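Local coordinates for PfhB2 (Pasteurella multocida, PDB 6U8T), which is a toxin whose YopT domain is a cysteine protease of papain-like fold, probably cleaving host proteins as its Yersinia relative does, at the interface of chains A and B. Sequence-based numbering; all coordinates share one arbitrary frame. Chains: chain A/B, PfhB2.

Contact 1: the interface of chains A and B. Residues chain A 205-208; chain B 129, 157.
B:Glu157 reaches into a turn of chain A and takes two successive backbone amides, those of A:Lys207 and A:Lys208, with its carboxylate. In this YopT-family cysteine protease the turn lies in the loop between helix 187-201 and strand 212-219, while B:Glu157 sits in the linker between strands 147-155 and 160-168, where the chain probably crosses to the partner. B:Glu157 OE1 accepts from A:Lys207 N at 2.8 Å, a nearly straight bond (166° at the hydrogen), and OE2 accepts from A:Lys208 N at 3.0 Å. Both oxygens are met on their syn side, slightly out of the carboxylate plane, so the forked grip should fix its rotation. CG of B:Glu157 is anti to the backbone N (chi1 -167°) and the chain stays extended beyond it, which carries the carboxylate out to the turn. The peptide between the glutamate and B:Lys129 is that of A:Gly206: its CA packs 3.5 Å from B:Glu157 CD, and its carbonyl O faces the lysine. B:Lys129 NZ, the side-chain amine nitrogen, gives A:Gly206 O a 2.7 Å bond in the carbonyl plane. The aliphatic part of this lysine runs alongside the turn, B:Lys129 CD lying 3.4 Å from A:Lys207 O. At its other end the backbone N of B:Lys129 shares a water with A:Lys208 O, 2.6 Å from N and 2.9 Å from O. The amines of A:Lys207 and A:Lys208 do not touch the carboxylate but may favour its charge.

Contact 2: the interface of chains A and B. Residues chain A 163-166, 173, 175; chain B 42, 45-46, 150.
B:Trp45 lays its indole against strands of chain A beside B:Cys42, the nucleophile of the papain-like protease, whose SG lies 3.6 Å from A:Val163 CA. The tryptophan leaves helix 20-51 with CG anti to the backbone N (chi1 -172°), which turns the indole out to chain A. B:Trp45 CB lies over the face of the A:Phe175 ring near its rim, 4.0 Å from CD2 and CE2. From CG through CD1 to NE1, the pyrrole part is stacked on that phenyl ring, with centroids 4.0 Å apart and planes 8° from parallel. At the ring fusion A:Phe175 CB takes over, sitting above the same face 3.4 Å from B:Trp45 CE2. On this face too, A:Ser164 OG, the side-chain hydroxyl, lies over CE3 and CZ3. B:Trp45 CZ2 then meets A:Val173 CG1 at 3.4 Å, in the plane of the indole and at its edge. The tip, B:Trp45 CH2, ends against the peptide joining A:Ala165 to A:Leu166, 3.8 Å from A:Leu166 N, again edge-on. That stretch of strand is tied to chain B by an antiparallel pair of bonds: B:Lys150 N gives to A:Ala165 O at 2.8 Å, and A:Ala165 N to B:Lys150 O at 3.1 Å. The site thus joins the cysteine-bearing helix and strand 147-155 of chain B to strands 160-168 and 171-176 of chain A, expected to supply the family's catalytic histidine and aspartate, so the catalytic centre appears to be assembled from both chains.

Contact 3: the interface of chains A and B. Residues chain A 123, 126-127, 134-135, 138, 154; chain B 214, 216.
An antiparallel strand-to-strand interface, backed by a helix, joins the chains here: strand 212-219 of chain B is inserted between strands 122-127 and 147-155 of chain A, tying the two chains of the deposited dimer together. B:Phe214 reaches into chain A and B:Val216 carries the backbone pairing. B:Val216 N bonds to A:Val123 O at 2.9 Å, and A:Val123 N returns a bond of 2.9 Å to B:Val216 O; on the far side of the strand B:Phe214 bridges to A:Ile154. The phenylalanine stands with CG between its backbone N and carbonyl carbon (chi1 78°), the crowded position, and this lifts the ring off the sheet toward helix 133-140 of chain A. There A:Leu135 CA lies over one face toward the rim, 3.7 Å from B:Phe214 CZ, while A:Leu135 CD1 meets B:Phe214 CD1 at 3.8 Å. The CE2 corner points at the backbone of A:Thr126, whose carbonyl carbon lies at the ring edge in its plane, and A:Val127 CG1 comes to 3.9 Å from B:Phe214 CD2. At the root of the side chain A:Ile154 CD1 presses its tip on B:Phe214 CB at 3.6 Å. Two residues along, B:Val216 CG2, anti to its carbonyl carbon, touches A:Ala138 CB on the same helix at 3.7 Å. By packing a strand and an aromatic ring from chain B against the sheet and helix of chain A, the site probably stabilises each protease fold through exchange of its C-terminal part.

Contact 4: the interface of chains A and B. Residues chain A 165, 167, 172, 187, 190, 194; chain B 136, 139-140, 152.
Helix 133-140 of chain B packs by its apolar side chains against the sheet and helix 187-201 of chain A, in a greasy helix-on-sheet contact that no polar bond crosses. B:Leu140 buries the most surface here. Its CG is anti to the carbonyl carbon (chi1 -71°), and the branch beyond it is aimed at the imidazole of A:His187: B:Leu140 CD2 sits over the centre of the ring face, 3.8 Å from A:His187 CG, while CD1 leans on A:His187 CB, also at 3.8 Å. The two side chains run antiparallel, side by side. The same B:Leu140 CD2 methyl meets A:Val172 CG2 at 3.6 Å, the two side chains lying roughly perpendicular, and reaches A:Phe190 CD2 at 3.9 Å. That single methyl is thereby held among valine, histidine and phenylalanine. One residue back, B:Ile139 uses its CG2 branch, which touches A:Phe190 CE2 at 3.9 Å and the methyl of A:Ala165 at a like distance; B:Ile152 CD1, from the neighbouring strand 147-155, comes to 4.0 Å from A:Ala165 CB. Within chain A, A:Val172 CG1 lies over one face of the A:Phe190 phenyl, toward its rim, and may help to set the ring whose CE2 and CZ B:Ile139 CG2 approaches obliquely. Nearer the start of helix 133-140, A:Leu194 and B:Thr136 lie alongside with their tips pointing opposite ways, A:Leu194 CD2 lying 3.7 Å from B:Thr136 OG1, the threonine hydroxyl oxygen.

Contact 1: the interface of chains A and B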
ATOM      1  N   ALA A 205       9.247   1.215  -5.101  1.00 24.30           N
ATOM      2  CA  ALA A 205      10.196   0.203  -4.591  1.00 25.60           C
ATOM      3  C   ALA A 205       9.763  -0.274  -3.187  1.00 25.50           C
ATOM      4  O   ALA A 205       9.788  -1.498  -2.950  1.00 24.71           O
ATOM      5  CB  ALA A 205      11.600   0.755  -4.580  1.00 26.64           C
ATOM      6  N   GLY A 206       9.386   0.652  -2.310  1.00 26.61           N
ATOM      7  CA  GLY A 206       9.011   0.398  -0.904  1.00 30.11           C
ATOM      8  C   GLY A 206      10.225   0.546  -0.003  1.00 34.25           C
ATOM      9  O   GLY A 206      11.314   0.788  -0.550  1.00 38.43           O
ATOM     10  N   LYS A 207      10.068   0.393   1.312  1.00 38.48           N
ATOM     11  CA  LYS A 207      11.173   0.485   2.311  1.00 41.31           C
ATOM     12  C   LYS A 207      11.626  -0.927   2.701  1.00 41.22           C
ATOM     13  O   LYS A 207      12.800  -1.123   3.015  1.00 44.67           O
ATOM     14  CB  LYS A 207      10.729   1.257   3.555  1.00 45.28           C
ATOM     15  CG  LYS A 207      10.423   2.728   3.330  1.00 49.60           C
ATOM     16  CD  LYS A 207       8.953   3.005   3.131  1.00 54.99           C
ATOM     17  CE  LYS A 207       8.582   4.466   3.322  1.00 59.06           C
ATOM     18  NZ  LYS A 207       9.401   5.368   2.472  1.00 54.33           N
ATOM     19  N   LYS A 208      10.694  -1.870   2.748  1.00 42.02           N
ATOM     20  CA  LYS A 208      10.919  -3.233   3.284  1.00 42.78           C
ATOM     21  C   LYS A 208      11.290  -4.136   2.110  1.00 44.85           C
ATOM     22  O   LYS A 208      11.074  -3.734   0.946  1.00 44.51           O
ATOM     23  CB  LYS A 208       9.679  -3.717   4.042  1.00 39.46           C
ATOM     24  CG  LYS A 208       9.291  -2.827   5.204  1.00 39.86           C
ATOM     25  CD  LYS A 208       8.180  -3.375   6.040  1.00 42.48           C
ATOM     26  CE  LYS A 208       6.795  -3.180   5.466  1.00 40.37           C
ATOM     27  NZ  LYS A 208       5.790  -3.214   6.559  1.00 43.22           N
TER
ATOM     28  N   LYS B 129      11.803  -4.160  -3.459  1.00 30.74           N
ATOM     29  CA  LYS B 129      12.674  -2.971  -3.294  1.00 31.33           C
ATOM     30  C   LYS B 129      13.933  -3.118  -4.160  1.00 33.53           C
ATOM     31  O   LYS B 129      14.367  -2.117  -4.727  1.00 35.99           O
ATOM     32  CB  LYS B 129      13.020  -2.816  -1.813  1.00 33.55           C
ATOM     33  CG  LYS B 129      14.090  -1.791  -1.498  1.00 36.54           C
ATOM     34  CD  LYS B 129      14.231  -1.524  -0.011  1.00 39.42           C
ATOM     35  CE  LYS B 129      14.852  -0.172   0.292  1.00 44.44           C
ATOM     36  NZ  LYS B 129      14.015   0.950  -0.232  1.00 47.85           N
ATOM     37  N   GLU B 157       3.649  -1.090  -1.910  1.00 26.67           N
ATOM     38  CA  GLU B 157       3.888  -1.398  -0.491  1.00 28.93           C
ATOM     39  C   GLU B 157       2.787  -0.716   0.319  1.00 27.89           C
ATOM     40  O   GLU B 157       2.557   0.440   0.099  1.00 30.08           O
ATOM     41  CB  GLU B 157       5.274  -0.926  -0.069  1.00 31.66           C
ATOM     42  CG  GLU B 157       5.675  -1.511   1.275  1.00 33.56           C
ATOM     43  CD  GLU B 157       7.120  -1.244   1.604  1.00 35.54           C
ATOM     44  OE1 GLU B 157       7.405  -0.052   1.857  1.00 32.67           O
ATOM     45  OE2 GLU B 157       7.952  -2.215   1.533  1.00 34.04           O
TER
HETATM   46  O   HOH W   1      10.121  -4.814  -1.531  1.00 37.85           O

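Contact 2: the interface of chains A and B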
ATOM      1  N   VAL A 163       1.133   1.369 -15.294  1.00 13.43           N
ATOM      2  CA  VAL A 163       2.002   2.076 -16.256  1.00 12.87           C
ATOM      3  C   VAL A 163       1.851   1.332 -17.584  1.00 12.66           C
ATOM      4  O   VAL A 163       1.155   0.288 -17.631  1.00 12.50           O
ATOM      5  CB  VAL A 163       3.440   2.164 -15.727  1.00 13.54           C
ATOM      6  CG1 VAL A 163       3.486   2.953 -14.423  1.00 13.84           C
ATOM      7  CG2 VAL A 163       4.091   0.806 -15.556  1.00 14.18           C
ATOM      8  N   SER A 164       2.412   1.883 -18.655  1.00 12.32           N
ATOM      9  CA  SER A 164       2.347   1.234 -19.987  1.00 11.99           C
ATOM     10  C   SER A 164       3.655   1.469 -20.744  1.00 11.85           C
ATOM     11  O   SER A 164       4.499   2.270 -20.320  1.00 12.18           O
ATOM     12  CB  SER A 164       1.157   1.683 -20.723  1.00 11.65           C
ATOM     13  OG  SER A 164       1.114   3.097 -20.717  1.00 12.12           O
ATOM     14  N   ALA A 165       3.867   0.700 -21.789  1.00 12.04           N
ATOM     15  CA  ALA A 165       5.102   0.735 -22.597  1.00 12.35           C
ATOM     16  C   ALA A 165       4.741   0.390 -24.035  1.00 12.30           C
ATOM     17  O   ALA A 165       3.776  -0.363 -24.251  1.00 12.05           O
ATOM     18  CB  ALA A 165       6.106  -0.212 -21.999  1.00 12.84           C
ATOM     19  N   LEU A 166       5.459   0.976 -24.969  1.00 12.93           N
ATOM     20  CA  LEU A 166       5.512   0.517 -26.381  1.00 13.93           C
ATOM     21  C   LEU A 166       6.970   0.193 -26.690  1.00 15.32           C
ATOM     22  O   LEU A 166       7.840   1.080 -26.488  1.00 16.74           O
ATOM     23  CB  LEU A 166       4.971   1.634 -27.267  1.00 13.65           C
ATOM     24  CG  LEU A 166       5.054   1.397 -28.775  1.00 13.70           C
ATOM     25  CD1 LEU A 166       4.085   0.329 -29.252  1.00 13.53           C
ATOM     26  CD2 LEU A 166       4.799   2.706 -29.485  1.00 14.22           C
ATOM     27  N   VAL A 173       9.236   3.197 -25.396  1.00 14.23           N
ATOM     28  CA  VAL A 173       8.443   4.338 -24.856  1.00 13.52           C
ATOM     29  C   VAL A 173       7.796   3.858 -23.551  1.00 13.26           C
ATOM     30  O   VAL A 173       7.124   2.828 -23.579  1.00 12.76           O
ATOM     31  CB  VAL A 173       7.424   4.837 -25.875  1.00 12.74           C
ATOM     32  CG1 VAL A 173       6.605   5.998 -25.314  1.00 12.48           C
ATOM     33  CG2 VAL A 173       8.137   5.244 -27.164  1.00 12.97           C
ATOM     34  N   PHE A 175       5.344   4.979 -20.252  1.00 11.97           N
ATOM     35  CA  PHE A 175       4.347   5.987 -19.842  1.00 12.16           C
ATOM     36  C   PHE A 175       3.864   5.678 -18.423  1.00 12.23           C
ATOM     37  O   PHE A 175       3.385   4.544 -18.159  1.00 12.00           O
ATOM     38  CB  PHE A 175       3.197   6.067 -20.839  1.00 11.55           C
ATOM     39  CG  PHE A 175       2.085   6.973 -20.398  1.00 11.25           C
ATOM     40  CD1 PHE A 175       2.213   8.340 -20.513  1.00 11.96           C
ATOM     41  CD2 PHE A 175       0.922   6.446 -19.869  1.00 10.94           C
ATOM     42  CE1 PHE A 175       1.186   9.176 -20.107  1.00 12.05           C
ATOM     43  CE2 PHE A 175      -0.113   7.282 -19.498  1.00 11.21           C
ATOM     44  CZ  PHE A 175       0.024   8.646 -19.607  1.00 11.46           C
TER
ATOM     45  N   CYS B  42      -3.730   4.731 -19.101  1.00 10.06           N
ATOM     46  CA  CYS B  42      -2.843   3.777 -19.788  1.00 10.00           C
ATOM     47  C   CYS B  42      -3.607   3.101 -20.939  1.00 10.79           C
ATOM     48  O   CYS B  42      -3.024   2.980 -22.043  1.00 10.98           O
ATOM     49  CB  CYS B  42      -2.245   2.764 -18.819  1.00  9.43           C
ATOM     50  SG  CYS B  42      -0.950   3.492 -17.789  0.89  8.80           S
ATOM     51  N   TRP B  45      -3.781   5.752 -23.686  1.00 12.42           N
ATOM     52  CA  TRP B  45      -2.419   5.891 -24.229  1.00 12.58           C
ATOM     53  C   TRP B  45      -2.114   4.712 -25.186  1.00 12.84           C
ATOM     54  O   TRP B  45      -1.605   4.929 -26.258  1.00 12.07           O
ATOM     55  CB  TRP B  45      -1.417   5.953 -23.079  1.00 12.08           C
ATOM     56  CG  TRP B  45      -0.019   6.275 -23.511  1.00 12.53           C
ATOM     57  CD1 TRP B  45       0.529   7.516 -23.673  1.00 13.03           C
ATOM     58  CD2 TRP B  45       1.029   5.332 -23.807  1.00 12.69           C
ATOM     59  NE1 TRP B  45       1.850   7.403 -24.026  1.00 13.41           N
ATOM     60  CE2 TRP B  45       2.184   6.088 -24.120  1.00 12.96           C
ATOM     61  CE3 TRP B  45       1.109   3.922 -23.810  1.00 12.57           C
ATOM     62  CZ2 TRP B  45       3.405   5.494 -24.426  1.00 13.28           C
ATOM     63  CZ3 TRP B  45       2.327   3.337 -24.101  1.00 12.60           C
ATOM     64  CH2 TRP B  45       3.451   4.110 -24.421  1.00 13.03           C
ATOM     65  N   ILE B  46      -2.452   3.485 -24.776  1.00 13.15           N
ATOM     66  CA  ILE B  46      -2.172   2.291 -25.616  1.00 13.90           C
ATOM     67  C   ILE B  46      -2.980   2.413 -26.923  1.00 14.88           C
ATOM     68  O   ILE B  46      -2.374   2.292 -27.992  1.00 14.80           O
ATOM     69  CB  ILE B  46      -2.437   0.982 -24.851  1.00 13.32           C
ATOM     70  CG1 ILE B  46      -1.398   0.791 -23.759  1.00 13.04           C
ATOM     71  CG2 ILE B  46      -2.446  -0.193 -25.790  1.00 13.85           C
ATOM     72  CD1 ILE B  46      -1.672  -0.405 -22.870  1.00 13.52           C
ATOM     73  N   LYS B 150       2.254  -2.697 -23.901  1.00 15.58           N
ATOM     74  CA  LYS B 150       2.034  -3.380 -22.597  1.00 15.81           C
ATOM     75  C   LYS B 150       1.215  -2.480 -21.675  1.00 15.22           C
ATOM     76  O   LYS B 150       1.502  -1.256 -21.621  1.00 14.52           O
ATOM     77  CB  LYS B 150       3.363  -3.747 -21.930  1.00 16.37           C
ATOM     78  CG  LYS B 150       4.195  -4.785 -22.674  1.00 17.69           C
ATOM     79  CD  LYS B 150       5.160  -4.224 -23.699  1.00 18.29           C
ATOM     80  CE  LYS B 150       5.877  -5.293 -24.516  1.00 19.27           C
ATOM     81  NZ  LYS B 150       6.146  -6.541 -23.741  1.00 19.95           N
TER

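Contact 3: the interface of chains A and B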
ATOM      1  N   VAL A 123       3.573 -13.625  18.917  1.00 45.94           N
ATOM      2  CA  VAL A 123       2.769 -14.439  17.975  1.00 44.13           C
ATOM      3  C   VAL A 123       2.766 -13.683  16.653  1.00 42.37           C
ATOM      4  O   VAL A 123       2.268 -12.540  16.607  1.00 41.65           O
ATOM      5  CB  VAL A 123       1.347 -14.674  18.506  1.00 44.77           C
ATOM      6  CG1 VAL A 123       0.519 -15.456  17.504  1.00 44.18           C
ATOM      7  CG2 VAL A 123       1.326 -15.328  19.882  1.00 45.82           C
ATOM      8  N   THR A 126      -0.903 -13.783   9.965  1.00 37.19           N
ATOM      9  CA  THR A 126      -1.404 -13.184   8.718  1.00 38.13           C
ATOM     10  C   THR A 126      -2.807 -12.622   9.004  1.00 38.35           C
ATOM     11  O   THR A 126      -3.531 -13.288   9.749  1.00 37.16           O
ATOM     12  CB  THR A 126      -1.300 -14.287   7.657  1.00 39.82           C
ATOM     13  OG1 THR A 126      -0.291 -13.886   6.727  1.00 39.36           O
ATOM     14  CG2 THR A 126      -2.611 -14.602   6.977  1.00 41.48           C
ATOM     15  N   VAL A 127      -3.176 -11.482   8.411  1.00 36.75           N
ATOM     16  CA  VAL A 127      -4.593 -11.012   8.351  1.00 37.93           C
ATOM     17  C   VAL A 127      -5.013 -10.915   6.884  1.00 38.90           C
ATOM     18  O   VAL A 127      -4.120 -10.906   6.028  1.00 37.19           O
ATOM     19  CB  VAL A 127      -4.777  -9.654   9.047  1.00 37.05           C
ATOM     20  CG1 VAL A 127      -4.517  -9.730  10.538  1.00 38.90           C
ATOM     21  CG2 VAL A 127      -3.920  -8.566   8.415  1.00 35.84           C
ATOM     22  N   ALA A 134      -6.703 -15.366  13.702  1.00 46.69           N
ATOM     23  CA  ALA A 134      -5.399 -15.618  14.367  1.00 45.95           C
ATOM     24  C   ALA A 134      -4.959 -14.358  15.124  1.00 44.56           C
ATOM     25  O   ALA A 134      -4.459 -14.514  16.242  1.00 47.57           O
ATOM     26  CB  ALA A 134      -4.359 -16.083  13.388  1.00 44.48           C
ATOM     27  N   LEU A 135      -5.165 -13.165  14.562  1.00 41.50           N
ATOM     28  CA  LEU A 135      -4.805 -11.873  15.208  1.00 40.96           C
ATOM     29  C   LEU A 135      -5.614 -11.721  16.497  1.00 42.52           C
ATOM     30  O   LEU A 135      -5.009 -11.389  17.535  1.00 42.42           O
ATOM     31  CB  LEU A 135      -5.101 -10.699  14.264  1.00 39.10           C
ATOM     32  CG  LEU A 135      -5.015  -9.314  14.907  1.00 39.03           C
ATOM     33  CD1 LEU A 135      -3.617  -9.018  15.416  1.00 39.35           C
ATOM     34  CD2 LEU A 135      -5.437  -8.237  13.938  1.00 38.84           C
ATOM     35  N   ALA A 138      -4.456 -14.019  19.273  1.00 47.09           N
ATOM     36  CA  ALA A 138      -3.157 -13.535  19.799  1.00 46.98           C
ATOM     37  C   ALA A 138      -3.399 -12.378  20.784  1.00 46.44           C
ATOM     38  O   ALA A 138      -2.694 -12.314  21.809  1.00 44.96           O
ATOM     39  CB  ALA A 138      -2.250 -13.130  18.650  1.00 45.84           C
ATOM     40  N   ILE A 154       0.539  -4.309  12.563  1.00 33.31           N
ATOM     41  CA  ILE A 154      -0.396  -4.746  11.490  1.00 34.16           C
ATOM     42  C   ILE A 154       0.100  -4.109  10.187  1.00 32.42           C
ATOM     43  O   ILE A 154       0.477  -2.908  10.197  1.00 32.03           O
ATOM     44  CB  ILE A 154      -1.850  -4.325  11.813  1.00 37.36           C
ATOM     45  CG1 ILE A 154      -2.385  -4.932  13.107  1.00 42.25           C
ATOM     46  CG2 ILE A 154      -2.806  -4.612  10.679  1.00 36.78           C
ATOM     47  CD1 ILE A 154      -2.751  -6.378  12.963  1.00 47.42           C
TER
ATOM     48  N   PHE B 214       1.120  -9.577  10.672  1.00 36.90           N
ATOM     49  CA  PHE B 214       0.905  -8.936  11.990  1.00 37.73           C
ATOM     50  C   PHE B 214       1.939  -9.537  12.932  1.00 38.62           C
ATOM     51  O   PHE B 214       2.466 -10.605  12.642  1.00 40.25           O
ATOM     52  CB  PHE B 214      -0.533  -9.139  12.478  1.00 38.66           C
ATOM     53  CG  PHE B 214      -0.824 -10.499  13.065  1.00 41.01           C
ATOM     54  CD1 PHE B 214      -0.416 -10.815  14.354  1.00 42.66           C
ATOM     55  CD2 PHE B 214      -1.569 -11.428  12.358  1.00 41.03           C
ATOM     56  CE1 PHE B 214      -0.724 -12.040  14.915  1.00 45.34           C
ATOM     57  CE2 PHE B 214      -1.885 -12.650  12.922  1.00 43.95           C
ATOM     58  CZ  PHE B 214      -1.448 -12.962  14.197  1.00 46.17           C
ATOM     59  N   VAL B 216       2.317  -9.766  17.372  1.00 42.48           N
ATOM     60  CA  VAL B 216       1.821  -9.417  18.722  1.00 43.84           C
ATOM     61  C   VAL B 216       2.958  -9.679  19.706  1.00 45.01           C
ATOM     62  O   VAL B 216       3.420 -10.802  19.755  1.00 47.09           O
ATOM     63  CB  VAL B 216       0.540 -10.206  19.054  1.00 45.79           C
ATOM     64  CG1 VAL B 216       0.079  -9.950  20.486  1.00 47.50           C
ATOM     65  CG2 VAL B 216      -0.567  -9.903  18.059  1.00 43.54           C
TER

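Contact 4: the interface of chains A and B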
ATOM      1  N   ALA A 165       3.867   0.700 -21.789  1.00 12.04           N
ATOM      2  CA  ALA A 165       5.102   0.735 -22.597  1.00 12.35           C
ATOM      3  C   ALA A 165       4.741   0.390 -24.035  1.00 12.30           C
ATOM      4  O   ALA A 165       3.776  -0.363 -24.251  1.00 12.05           O
ATOM      5  CB  ALA A 165       6.106  -0.212 -21.999  1.00 12.84           C
ATOM      6  N   VAL A 167       7.251  -1.041 -27.074  1.00 16.76           N
ATOM      7  CA  VAL A 167       8.611  -1.386 -27.556  1.00 18.17           C
ATOM      8  C   VAL A 167       8.517  -1.648 -29.064  1.00 19.35           C
ATOM      9  O   VAL A 167       7.632  -2.360 -29.479  1.00 20.75           O
ATOM     10  CB  VAL A 167       9.368  -2.433 -26.712  1.00 18.78           C
ATOM     11  CG1 VAL A 167       8.585  -2.968 -25.568  1.00 18.90           C
ATOM     12  CG2 VAL A 167      10.090  -3.516 -27.513  1.00 20.14           C
ATOM     13  N   VAL A 172      12.181   2.003 -26.742  1.00 18.13           N
ATOM     14  CA  VAL A 172      11.227   1.804 -25.603  1.00 17.10           C
ATOM     15  C   VAL A 172      10.554   3.141 -25.293  1.00 15.76           C
ATOM     16  O   VAL A 172      11.262   4.122 -25.026  1.00 16.77           O
ATOM     17  CB  VAL A 172      11.929   1.230 -24.364  1.00 17.55           C
ATOM     18  CG1 VAL A 172      10.935   0.926 -23.249  1.00 17.41           C
ATOM     19  CG2 VAL A 172      12.720  -0.019 -24.719  1.00 18.39           C
ATOM     20  N   HIS A 187      17.111  -0.891 -25.344  1.00 24.01           N
ATOM     21  CA  HIS A 187      16.640  -1.698 -24.193  1.00 25.63           C
ATOM     22  C   HIS A 187      17.539  -1.430 -22.985  1.00 28.20           C
ATOM     23  O   HIS A 187      17.021  -1.204 -21.890  1.00 32.10           O
ATOM     24  CB  HIS A 187      16.586  -3.197 -24.517  1.00 26.19           C
ATOM     25  CG  HIS A 187      15.464  -3.596 -25.414  1.00 26.19           C
ATOM     26  ND1 HIS A 187      14.792  -2.667 -26.221  1.00 26.18           N
ATOM     27  CD2 HIS A 187      14.960  -4.806 -25.731  1.00 26.54           C
ATOM     28  CE1 HIS A 187      13.902  -3.302 -26.972  1.00 25.95           C
ATOM     29  NE2 HIS A 187      13.977  -4.615 -26.681  1.00 26.79           N
ATOM     30  N   PHE A 190      16.909   1.937 -21.170  1.00 22.94           N
ATOM     31  CA  PHE A 190      15.655   1.807 -20.411  1.00 22.44           C
ATOM     32  C   PHE A 190      15.871   0.958 -19.141  1.00 23.10           C
ATOM     33  O   PHE A 190      15.429   1.380 -18.053  1.00 22.34           O
ATOM     34  CB  PHE A 190      14.521   1.237 -21.269  1.00 21.02           C
ATOM     35  CG  PHE A 190      13.292   0.900 -20.460  1.00 19.60           C
ATOM     36  CD1 PHE A 190      12.448   1.902 -20.003  1.00 18.49           C
ATOM     37  CD2 PHE A 190      13.024  -0.411 -20.087  1.00 19.35           C
ATOM     38  CE1 PHE A 190      11.319   1.602 -19.256  1.00 17.43           C
ATOM     39  CE2 PHE A 190      11.878  -0.715 -19.357  1.00 18.38           C
ATOM     40  CZ  PHE A 190      11.035   0.293 -18.934  1.00 17.55           C
ATOM     41  N   LEU A 194      15.454   2.394 -15.349  1.00 23.79           N
ATOM     42  CA  LEU A 194      14.341   1.838 -14.553  1.00 24.66           C
ATOM     43  C   LEU A 194      14.895   1.281 -13.235  1.00 28.66           C
ATOM     44  O   LEU A 194      14.320   1.598 -12.176  1.00 28.58           O
ATOM     45  CB  LEU A 194      13.610   0.755 -15.359  1.00 23.56           C
ATOM     46  CG  LEU A 194      12.221   0.399 -14.835  1.00 22.50           C
ATOM     47  CD1 LEU A 194      11.259   1.545 -15.069  1.00 21.67           C
ATOM     48  CD2 LEU A 194      11.696  -0.884 -15.461  1.00 22.11           C
TER
ATOM     49  N   THR B 136      11.159  -6.161 -15.777  1.00 22.28           N
ATOM     50  CA  THR B 136      11.909  -5.500 -16.875  1.00 22.87           C
ATOM     51  C   THR B 136      11.910  -6.396 -18.122  1.00 23.73           C
ATOM     52  O   THR B 136      11.686  -5.852 -19.234  1.00 21.97           O
ATOM     53  CB  THR B 136      13.312  -5.118 -16.423  1.00 23.71           C
ATOM     54  OG1 THR B 136      13.166  -4.227 -15.314  1.00 24.73           O
ATOM     55  CG2 THR B 136      14.088  -4.437 -17.529  1.00 25.93           C
ATOM     56  N   ILE B 139       8.378  -6.469 -19.718  1.00 20.99           N
ATOM     57  CA  ILE B 139       8.136  -5.180 -20.440  1.00 20.80           C
ATOM     58  C   ILE B 139       8.840  -5.237 -21.813  1.00 20.88           C
ATOM     59  O   ILE B 139       8.191  -4.914 -22.814  1.00 19.91           O
ATOM     60  CB  ILE B 139       8.598  -3.968 -19.596  1.00 20.11           C
ATOM     61  CG1 ILE B 139       7.723  -3.814 -18.350  1.00 19.32           C
ATOM     62  CG2 ILE B 139       8.652  -2.695 -20.447  1.00 19.56           C
ATOM     63  CD1 ILE B 139       8.275  -2.863 -17.332  1.00 20.08           C
ATOM     64  N   LEU B 140      10.096  -5.673 -21.856  1.00 21.98           N
ATOM     65  CA  LEU B 140      10.950  -5.616 -23.083  1.00 23.52           C
ATOM     66  C   LEU B 140      10.632  -6.761 -24.042  1.00 26.13           C
ATOM     67  O   LEU B 140      10.875  -6.570 -25.224  1.00 28.80           O
ATOM     68  CB  LEU B 140      12.430  -5.614 -22.683  1.00 23.10           C
ATOM     69  CG  LEU B 140      12.900  -4.312 -22.025  1.00 22.60           C
ATOM     70  CD1 LEU B 140      14.368  -4.422 -21.641  1.00 23.37           C
ATOM     71  CD2 LEU B 140      12.612  -3.101 -22.913  1.00 21.34           C
ATOM     72  N   ILE B 152       0.825  -2.526 -17.719  1.00 14.61           N
ATOM     73  CA  ILE B 152       1.648  -3.062 -16.615  1.00 15.80           C
ATOM     74  C   ILE B 152       0.975  -2.722 -15.271  1.00 16.79           C
ATOM     75  O   ILE B 152       0.875  -1.517 -14.946  1.00 16.03           O
ATOM     76  CB  ILE B 152       3.075  -2.506 -16.724  1.00 16.03           C
ATOM     77  CG1 ILE B 152       3.687  -2.746 -18.108  1.00 15.95           C
ATOM     78  CG2 ILE B 152       3.961  -3.107 -15.646  1.00 16.04           C
ATOM     79  CD1 ILE B 152       4.689  -1.694 -18.534  1.00 15.51           C
TER

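Contacts 2 and 4 are neighbours, their C-alpha centres about 9 Å apart, and share A:Ala165 on strand 160-168 as well as strand 171-176. Contact 1 lies about 21 Å from contacts 3 and 4 and about 23 Å from contact 2, in the middle of the dimer, while contact 3 is some 39 Å from contacts 2 and 4. Strand 147-155 enters contacts 2, 3 and 4, and helix 133-140 contacts 3 and 4, from chain A in contact 3 and from chain B in the others. With two-fold twins of every patch, the pattern suggests an exchange of elements between subunits, though the structure alone does not show that it persists in solution.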